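N-(5'-phosphoribosyl)anthranilate isomerase (Jonesia denitrificans, PDB 4WUI) probably catalyses the isomerisation of N-(5-phospho-beta-D-ribosyl)anthranilate to 1-(2-carboxyphenylamino)-1-deoxy-D-ribulose 5-phosphate, the third step of tryptophan synthesis from chorismate. Local coordinates at residues A20-P34 against T51-T65. Numbering follows the deposited sequence.
Sequences AQAAHVDAIGFVHAP and TVDCTIDTVLVVATT. With CIT (citric acid), chain D.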
ATOM      1  N   ALA A  20      13.944   2.570   1.736  1.00 10.44           N
ATOM      2  CA  ALA A  20      13.115   1.643   0.983  1.00 10.24           C
ATOM      3  C   ALA A  20      13.919   0.969  -0.145  1.00 10.08           C
ATOM      4  O   ALA A  20      13.770  -0.237  -0.381  1.00 10.63           O
ATOM      5  CB  ALA A  20      11.916   2.384   0.441  1.00 10.94           C
ATOM      6  N   GLN A  21      14.781   1.729  -0.843  0.55 10.34           N
ATOM      7  CA  GLN A  21      15.628   1.163  -1.901  0.55 10.73           C
ATOM      8  C   GLN A  21      16.650   0.209  -1.287  0.55 10.88           C
ATOM      9  O   GLN A  21      16.948  -0.835  -1.859  0.55 11.32           O
ATOM     10  CB  GLN A  21      16.362   2.255  -2.713  0.55 11.02           C
ATOM     11  CG  GLN A  21      15.467   3.245  -3.532  0.55 10.97           C
ATOM     12  CD  GLN A  21      15.166   2.905  -5.025  0.55 10.13           C
ATOM     13  OE1 GLN A  21      14.764   3.807  -5.765  0.55 10.46           O
ATOM     14  NE2 GLN A  21      15.278   1.643  -5.443  0.55 10.22           N
ATOM     15  N   ALA A  22      17.227   0.572  -0.142  1.00 11.02           N
ATOM     16  CA  ALA A  22      18.231  -0.272   0.493  1.00 11.81           C
ATOM     17  C   ALA A  22      17.639  -1.604   0.958  1.00 11.44           C
ATOM     18  O   ALA A  22      18.338  -2.611   0.990  1.00 12.97           O
ATOM     19  CB  ALA A  22      18.893   0.456   1.651  1.00 12.70           C
ATOM     20  N   ALA A  23      16.372  -1.595   1.342  1.00 10.69           N
ATOM     21  CA  ALA A  23      15.662  -2.801   1.785  1.00 11.04           C
ATOM     22  C   ALA A  23      15.036  -3.553   0.603  1.00 10.42           C
ATOM     23  O   ALA A  23      14.430  -4.594   0.797  1.00 11.75           O
ATOM     24  CB  ALA A  23      14.585  -2.426   2.760  1.00 11.83           C
ATOM     25  N   HIS A  24      15.165  -3.040  -0.612  1.00 10.48           N
ATOM     26  CA  HIS A  24      14.638  -3.695  -1.809  1.00 11.51           C
ATOM     27  C   HIS A  24      13.144  -3.956  -1.707  1.00 10.81           C
ATOM     28  O   HIS A  24      12.682  -5.052  -2.037  1.00 11.61           O
ATOM     29  CB  HIS A  24      15.442  -4.955  -2.137  1.00 13.84           C
ATOM     30  CG  HIS A  24      16.871  -4.636  -2.415  1.00 17.70           C
ATOM     31  ND1 HIS A  24      17.847  -4.594  -1.445  1.00 20.43           N
ATOM     32  CD2 HIS A  24      17.462  -4.181  -3.544  1.00 19.80           C
ATOM     33  CE1 HIS A  24      19.003  -4.240  -1.985  1.00 21.25           C
ATOM     34  NE2 HIS A  24      18.791  -3.975  -3.262  1.00 21.93           N
ATOM     35  N   VAL A  25      12.396  -2.951  -1.275  1.00  9.54           N
ATOM     36  CA  VAL A  25      10.941  -3.059  -1.315  1.00  9.27           C
ATOM     37  C   VAL A  25      10.463  -3.143  -2.760  1.00  8.58           C
ATOM     38  O   VAL A  25      11.167  -2.823  -3.710  1.00  9.60           O
ATOM     39  CB  VAL A  25      10.234  -1.909  -0.577  1.00  9.87           C
ATOM     40  CG1 VAL A  25      10.695  -1.796   0.888  1.00 11.20           C
ATOM     41  CG2 VAL A  25      10.367  -0.593  -1.344  1.00  9.62           C
ATOM     42  N   ASP A  26       9.204  -3.535  -2.916  1.00  8.35           N
ATOM     43  CA  ASP A  26       8.601  -3.643  -4.232  1.00  8.02           C
ATOM     44  C   ASP A  26       7.832  -2.432  -4.689  1.00  7.86           C
ATOM     45  O   ASP A  26       7.666  -2.226  -5.903  1.00  8.41           O
ATOM     46  CB  ASP A  26       7.712  -4.875  -4.285  1.00  8.17           C
ATOM     47  CG  ASP A  26       8.496  -6.106  -3.954  1.00  9.61           C
ATOM     48  OD1 ASP A  26       9.461  -6.409  -4.652  1.00 10.84           O
ATOM     49  OD2 ASP A  26       8.180  -6.750  -2.943  1.00 12.05           O
ATOM     50  N   ALA A  27       7.349  -1.618  -3.744  1.00  7.70           N
ATOM     51  CA  ALA A  27       6.537  -0.442  -4.088  1.00  7.49           C
ATOM     52  C   ALA A  27       6.690   0.616  -3.027  1.00  7.46           C
ATOM     53  O   ALA A  27       6.891   0.309  -1.836  1.00  7.60           O
ATOM     54  CB  ALA A  27       5.059  -0.797  -4.250  1.00  7.95           C
ATOM     55  N   ILE A  28       6.539   1.858  -3.467  1.00  7.64           N
ATOM     56  CA  ILE A  28       6.500   3.035  -2.600  1.00  7.73           C
ATOM     57  C   ILE A  28       5.252   3.819  -2.945  1.00  7.49           C
ATOM     58  O   ILE A  28       5.007   4.122  -4.131  1.00  8.32           O
ATOM     59  CB  ILE A  28       7.741   3.948  -2.796  1.00  9.10           C
ATOM     60  CG1 ILE A  28       8.986   3.277  -2.242  1.00  9.55           C
ATOM     61  CG2 ILE A  28       7.499   5.315  -2.161  1.00 10.24           C
ATOM     62  CD1 ILE A  28      10.320   3.971  -2.638  1.00 10.55           C
ATOM     63  N   GLY A  29       4.454   4.153  -1.929  1.00  7.33           N
ATOM     64  CA  GLY A  29       3.305   5.018  -2.091  1.00  7.60           C
ATOM     65  C   GLY A  29       3.563   6.460  -1.700  1.00  7.75           C
ATOM     66  O   GLY A  29       4.180   6.738  -0.689  1.00  9.23           O
ATOM     67  N   PHE A  30       3.037   7.355  -2.523  1.00  7.33           N
ATOM     68  CA  PHE A  30       3.042   8.804  -2.306  1.00  7.77           C
ATOM     69  C   PHE A  30       1.590   9.230  -2.176  1.00  7.94           C
ATOM     70  O   PHE A  30       0.800   9.055  -3.118  1.00  8.55           O
ATOM     71  CB  PHE A  30       3.717   9.514  -3.480  1.00  8.64           C
ATOM     72  CG  PHE A  30       5.157   9.118  -3.673  1.00  8.56           C
ATOM     73  CD1 PHE A  30       6.099   9.313  -2.658  1.00  8.84           C
ATOM     74  CD2 PHE A  30       5.599   8.556  -4.861  1.00  9.77           C
ATOM     75  CE1 PHE A  30       7.428   8.937  -2.846  1.00  9.53           C
ATOM     76  CE2 PHE A  30       6.941   8.183  -5.016  1.00 10.44           C
ATOM     77  CZ  PHE A  30       7.835   8.381  -4.013  1.00 10.10           C
ATOM     78  N   VAL A  31       1.238   9.744  -1.008  1.00  7.85           N
ATOM     79  CA  VAL A  31      -0.135  10.074  -0.692  1.00  8.39           C
ATOM     80  C   VAL A  31      -0.471  11.497  -1.103  1.00  8.43           C
ATOM     81  O   VAL A  31       0.244  12.438  -0.765  1.00  9.75           O
ATOM     82  CB  VAL A  31      -0.386   9.870   0.808  1.00  9.07           C
ATOM     83  CG1 VAL A  31      -1.738  10.436   1.256  1.00 10.60           C
ATOM     84  CG2 VAL A  31      -0.254   8.412   1.168  1.00  9.28           C
ATOM     85  N   HIS A  32      -1.576  11.642  -1.834  1.00  8.82           N
ATOM     86  CA  HIS A  32      -2.151  12.913  -2.168  1.00  9.26           C
ATOM     87  C   HIS A  32      -3.563  12.882  -1.628  1.00  9.32           C
ATOM     88  O   HIS A  32      -4.436  12.235  -2.198  1.00  9.89           O
ATOM     89  CB  HIS A  32      -2.159  13.136  -3.672  1.00  9.88           C
ATOM     90  CG  HIS A  32      -2.704  14.460  -4.066  1.00 10.53           C
ATOM     91  ND1 HIS A  32      -2.007  15.647  -3.941  1.00 11.76           N
ATOM     92  CD2 HIS A  32      -3.895  14.776  -4.603  1.00 11.68           C
ATOM     93  CE1 HIS A  32      -2.759  16.643  -4.367  1.00 12.51           C
ATOM     94  NE2 HIS A  32      -3.911  16.141  -4.772  1.00 12.45           N
ATOM     95  N   ALA A  33      -3.735  13.497  -0.464  1.00  9.98           N
ATOM     96  CA  ALA A  33      -4.971  13.386   0.336  1.00 10.75           C
ATOM     97  C   ALA A  33      -4.832  14.446   1.411  1.00 10.75           C
ATOM     98  O   ALA A  33      -4.160  14.231   2.412  1.00 10.60           O
ATOM     99  CB  ALA A  33      -5.110  12.013   0.969  1.00 12.33           C
ATOM    100  N   PRO A  34      -5.418  15.631   1.189  1.00 11.56           N
ATOM    101  CA  PRO A  34      -5.219  16.756   2.116  1.00 12.55           C
ATOM    102  C   PRO A  34      -5.626  16.503   3.559  1.00 12.37           C
ATOM    103  O   PRO A  34      -5.271  17.284   4.439  1.00 13.11           O
ATOM    104  CB  PRO A  34      -6.074  17.869   1.496  1.00 13.91           C
ATOM    105  CG  PRO A  34      -6.047  17.577   0.045  1.00 14.35           C
ATOM    106  CD  PRO A  34      -6.131  16.078  -0.032  1.00 13.26           C
ATOM    107  N   THR A  51      12.916  10.212  -8.503  1.00 11.50           N
ATOM    108  CA  THR A  51      14.133   9.711  -7.851  1.00 12.03           C
ATOM    109  C   THR A  51      14.116   8.197  -7.637  1.00 12.35           C
ATOM    110  O   THR A  51      15.138   7.647  -7.288  1.00 13.56           O
ATOM    111  CB  THR A  51      14.389  10.368  -6.483  1.00 11.91           C
ATOM    112  OG1 THR A  51      13.458   9.908  -5.503  1.00 11.50           O
ATOM    113  CG2 THR A  51      14.341  11.901  -6.569  1.00 13.01           C
ATOM    114  N   VAL A  52      12.977   7.538  -7.806  1.00 11.64           N
ATOM    115  CA  VAL A  52      12.843   6.106  -7.525  1.00 12.03           C
ATOM    116  C   VAL A  52      13.289   5.316  -8.772  1.00 13.77           C
ATOM    117  O   VAL A  52      12.891   5.654  -9.891  1.00 14.99           O
ATOM    118  CB  VAL A  52      11.374   5.784  -7.167  1.00 11.31           C
ATOM    119  CG1 VAL A  52      11.207   4.291  -6.916  1.00 11.64           C
ATOM    120  CG2 VAL A  52      10.931   6.573  -5.966  1.00 11.34           C
ATOM    121  N   ASP A  53      14.088   4.273  -8.596  1.00 15.15           N
ATOM    122  CA  ASP A  53      14.530   3.511  -9.786  1.00 15.39           C
ATOM    123  C   ASP A  53      13.485   2.496 -10.254  1.00 14.99           C
ATOM    124  O   ASP A  53      12.411   2.371  -9.659  1.00 14.47           O
ATOM    125  CB  ASP A  53      15.917   2.889  -9.616  1.00 15.67           C
ATOM    126  CG  ASP A  53      15.937   1.660  -8.735  1.00 15.89           C
ATOM    127  OD1 ASP A  53      14.871   1.092  -8.386  1.00 15.43           O
ATOM    128  OD2 ASP A  53      17.071   1.233  -8.412  1.00 17.63           O
ATOM    129  N   CYS A  54      13.791   1.759 -11.330  0.61 14.53           N
ATOM    130  CA  CYS A  54      12.788   0.933 -11.988  0.61 14.27           C
ATOM    131  C   CYS A  54      12.569  -0.379 -11.253  0.61 13.60           C
ATOM    132  O   CYS A  54      11.780  -1.209 -11.715  0.61 14.50           O
ATOM    133  CB  CYS A  54      13.159   0.639 -13.445  0.61 14.87           C
ATOM    134  SG  CYS A  54      14.563  -0.543 -13.599  0.61 15.87           S
ATOM    135  N   THR A  55      13.254  -0.586 -10.123  1.00 12.57           N
ATOM    136  CA  THR A  55      13.015  -1.804  -9.327  1.00 11.93           C
ATOM    137  C   THR A  55      11.888  -1.658  -8.321  1.00 11.55           C
ATOM    138  O   THR A  55      11.584  -2.609  -7.567  1.00 12.62           O
ATOM    139  CB  THR A  55      14.278  -2.294  -8.607  1.00 13.11           C
ATOM    140  OG1 THR A  55      14.538  -1.481  -7.458  1.00 13.74           O
ATOM    141  CG2 THR A  55      15.463  -2.318  -9.543  1.00 14.29           C
ATOM    142  N   ILE A  56      11.279  -0.472  -8.297  1.00 10.44           N
ATOM    143  CA  ILE A  56      10.194  -0.170  -7.374  1.00  9.85           C
ATOM    144  C   ILE A  56       9.013   0.397  -8.145  1.00  9.15           C
ATOM    145  O   ILE A  56       9.186   1.326  -8.930  1.00 10.84           O
ATOM    146  CB  ILE A  56      10.647   0.830  -6.278  1.00 10.11           C
ATOM    147  CG1 ILE A  56      11.736   0.201  -5.407  1.00 11.05           C
ATOM    148  CG2 ILE A  56       9.473   1.297  -5.422  1.00 10.80           C
ATOM    149  CD1 ILE A  56      12.232   1.078  -4.265  1.00 12.16           C
ATOM    150  N   ASP A  57       7.818  -0.152  -7.923  1.00  8.45           N
ATOM    151  CA  ASP A  57       6.613   0.450  -8.438  1.00  8.49           C
ATOM    152  C   ASP A  57       6.262   1.686  -7.608  1.00  8.22           C
ATOM    153  O   ASP A  57       6.110   1.595  -6.393  1.00  9.26           O
ATOM    154  CB  ASP A  57       5.449  -0.567  -8.340  1.00  8.64           C
ATOM    155  CG  ASP A  57       5.553  -1.734  -9.289  1.00  8.91           C
ATOM    156  OD1 ASP A  57       6.106  -1.564 -10.380  1.00  9.61           O
ATOM    157  OD2 ASP A  57       5.022  -2.819  -8.957  1.00  9.51           O
ATOM    158  N   THR A  58       6.118   2.823  -8.266  1.00  8.05           N
ATOM    159  CA  THR A  58       5.647   4.019  -7.594  1.00  8.58           C
ATOM    160  C   THR A  58       4.123   4.086  -7.687  1.00  7.94           C
ATOM    161  O   THR A  58       3.531   3.799  -8.726  1.00  8.60           O
ATOM    162  CB  THR A  58       6.298   5.259  -8.207  1.00  9.30           C
ATOM    163  OG1 THR A  58       5.994   5.307  -9.601  1.00 10.22           O
ATOM    164  CG2 THR A  58       7.796   5.292  -7.966  1.00 10.40           C
ATOM    165  N   VAL A  59       3.497   4.485  -6.583  1.00  7.59           N
ATOM    166  CA  VAL A  59       2.061   4.439  -6.450  1.00  7.79           C
ATOM    167  C   VAL A  59       1.560   5.784  -5.959  1.00  7.90           C
ATOM    168  O   VAL A  59       1.968   6.255  -4.897  1.00  8.93           O
ATOM    169  CB  VAL A  59       1.635   3.328  -5.455  1.00  7.86           C
ATOM    170  CG1 VAL A  59       0.118   3.209  -5.424  1.00  8.11           C
ATOM    171  CG2 VAL A  59       2.295   1.993  -5.787  1.00  8.08           C
ATOM    172  N   LEU A  60       0.662   6.401  -6.722  1.00  8.06           N
ATOM    173  CA  LEU A  60      -0.064   7.588  -6.281  1.00  7.82           C
ATOM    174  C   LEU A  60      -1.286   7.114  -5.525  1.00  7.61           C
ATOM    175  O   LEU A  60      -2.113   6.380  -6.073  1.00  8.40           O
ATOM    176  CB  LEU A  60      -0.484   8.447  -7.472  1.00  8.18           C
ATOM    177  CG  LEU A  60      -1.378   9.624  -7.133  1.00  8.89           C
ATOM    178  CD1 LEU A  60      -0.620  10.643  -6.265  1.00  9.67           C
ATOM    179  CD2 LEU A  60      -1.891  10.300  -8.373  1.00  9.23           C
ATOM    180  N   VAL A  61      -1.404   7.539  -4.263  1.00  7.73           N
ATOM    181  CA  VAL A  61      -2.496   7.110  -3.401  1.00  8.77           C
ATOM    182  C   VAL A  61      -3.431   8.284  -3.154  1.00  8.93           C
ATOM    183  O   VAL A  61      -3.006   9.299  -2.603  1.00 10.84           O
ATOM    184  CB  VAL A  61      -1.942   6.563  -2.061  1.00 10.08           C
ATOM    185  CG1 VAL A  61      -3.050   6.120  -1.169  1.00 12.20           C
ATOM    186  CG2 VAL A  61      -0.938   5.448  -2.296  1.00 10.63           C
ATOM    187  N   VAL A  62      -4.685   8.172  -3.597  1.00  8.97           N
ATOM    188  CA  VAL A  62      -5.669   9.228  -3.448  1.00  9.22           C
ATOM    189  C   VAL A  62      -6.884   8.742  -2.671  1.00  9.53           C
ATOM    190  O   VAL A  62      -7.153   7.542  -2.560  1.00 10.37           O
ATOM    191  CB  VAL A  62      -6.112   9.796  -4.823  1.00  9.33           C
ATOM    192  CG1 VAL A  62      -4.966  10.529  -5.484  1.00 10.37           C
ATOM    193  CG2 VAL A  62      -6.628   8.674  -5.735  1.00  9.84           C
ATOM    194  N   ALA A  63      -7.634   9.697  -2.146  1.00 10.79           N
ATOM    195  CA  ALA A  63      -8.797   9.416  -1.312  1.00 12.18           C
ATOM    196  C   ALA A  63     -10.015  10.268  -1.654  1.00 12.08           C
ATOM    197  O   ALA A  63     -11.126   9.754  -1.718  1.00 13.44           O
ATOM    198  CB  ALA A  63      -8.443   9.594   0.166  1.00 13.62           C
ATOM    199  N   THR A  64      -9.813  11.576  -1.847  1.00 12.26           N
ATOM    200  CA  THR A  64     -10.887  12.550  -1.971  1.00 12.75           C
ATOM    201  C   THR A  64     -10.776  13.357  -3.264  1.00 12.35           C
ATOM    202  O   THR A  64     -11.537  14.286  -3.489  1.00 13.89           O
ATOM    203  CB  THR A  64     -10.892  13.511  -0.733  1.00 14.37           C
ATOM    204  OG1 THR A  64      -9.595  14.061  -0.550  1.00 15.22           O
ATOM    205  CG2 THR A  64     -11.328  12.754   0.513  1.00 15.63           C
ATOM    206  N   THR A  65      -9.814  13.035  -4.108  1.00 11.19           N
ATOM    207  CA  THR A  65      -9.567  13.748  -5.357  1.00 11.37           C
ATOM    208  C   THR A  65     -10.573  13.259  -6.413  1.00 11.92           C
ATOM    209  O   THR A  65     -10.669  12.071  -6.658  1.00 12.17           O
ATOM    210  CB  THR A  65      -8.130  13.498  -5.826  1.00 11.30           C
ATOM    211  OG1 THR A  65      -7.193  13.904  -4.813  1.00 11.50           O
ATOM    212  CG2 THR A  65      -7.835  14.203  -7.132  1.00 11.52           C
TER
HETATM  213  C1  CIT D 303      -6.002  19.378  -3.084  1.00 20.17           C
HETATM  214  O1  CIT D 303      -5.101  18.584  -3.382  1.00 21.00           O
HETATM  215  O2  CIT D 303      -5.799  20.294  -2.261  1.00 21.67           O
HETATM  216  C2  CIT D 303      -7.384  19.325  -3.626  1.00 18.43           C
HETATM  217  C3  CIT D 303      -7.477  18.847  -5.068  1.00 17.52           C
HETATM  218  O7  CIT D 303      -6.708  19.691  -5.964  1.00 17.80           O
HETATM  219  C4  CIT D 303      -8.959  18.963  -5.383  1.00 19.08           C
HETATM  220  C5  CIT D 303      -9.177  18.858  -6.871  1.00 20.78           C
HETATM  221  O3  CIT D 303      -8.766  17.872  -7.502  1.00 19.90           O
HETATM  222  O4  CIT D 303      -9.770  19.751  -7.516  1.00 24.03           O
HETATM  223  C6  CIT D 303      -7.007  17.414  -5.179  1.00 15.91           C
HETATM  224  O5  CIT D 303      -7.553  16.518  -4.499  1.00 15.48           O
HETATM  225  O6  CIT D 303      -6.063  17.153  -5.971  1.00 15.89           O
HETATM  226  O   HOH W   1      15.985  -0.990  -4.481  1.00 13.75           O
HETATM  227  O   HOH W   2      16.146   6.137  -5.546  0.55 23.52           O
HETATM  228  O   HOH W   3      13.725  -2.544  -4.886  1.00 11.68           O
HETATM  229  O   HOH W   4       9.105  -3.750  -7.779  1.00 10.00           O
HETATM  230  O   HOH W   5      -7.051  12.546  -2.464  1.00 11.16           O
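Three donors grip Asp53 OD1: Gln21 NE2 at 3.0 Å, the backbone N of Thr55, which closes an Asx turn, and Thr55 OG1. Gln21 NE2 reaches OD1 from above the carboxylate plane, and the amide stands nearly upright on the carboxylate (83°). The other end of the Gln21 amide, OE1, accepts Asp53 N on an in-plane lone pair (2.9 Å); in the conformer described, two nearly straight bonds set the amide's rotation. Gln21 bends at chi2 (-93°), which carries the amide over Ile56 CD1, 3.3 Å from NE2. Ile56 also lays CD1 against Val25 CG2 (3.8 Å) and CG2 against Ile28 CG1. Beyond, six backbone bonds from Asp57 N–Asp26 O to His32 N–Val61 O zip strands 27-32 and 57-62 together in parallel. At their C-terminal ends, where the active site of a TIM barrel lies, His32 NE2 donates to O6 of a citrate at 2.7 Å, and Thr65 OG1 to its O5; the citrate probably came from the crystallisation liquor. Water 5 links Thr65 OG1 with His32 O and Ala63 N. The strands are neighbours in the eight-stranded barrel, joined by helix 42-50 in a beta-alpha-beta crossover; Phe30, His32 and Leu60 pack outward on that helix, while strand 5-8 pairs with the other edge of 27-32.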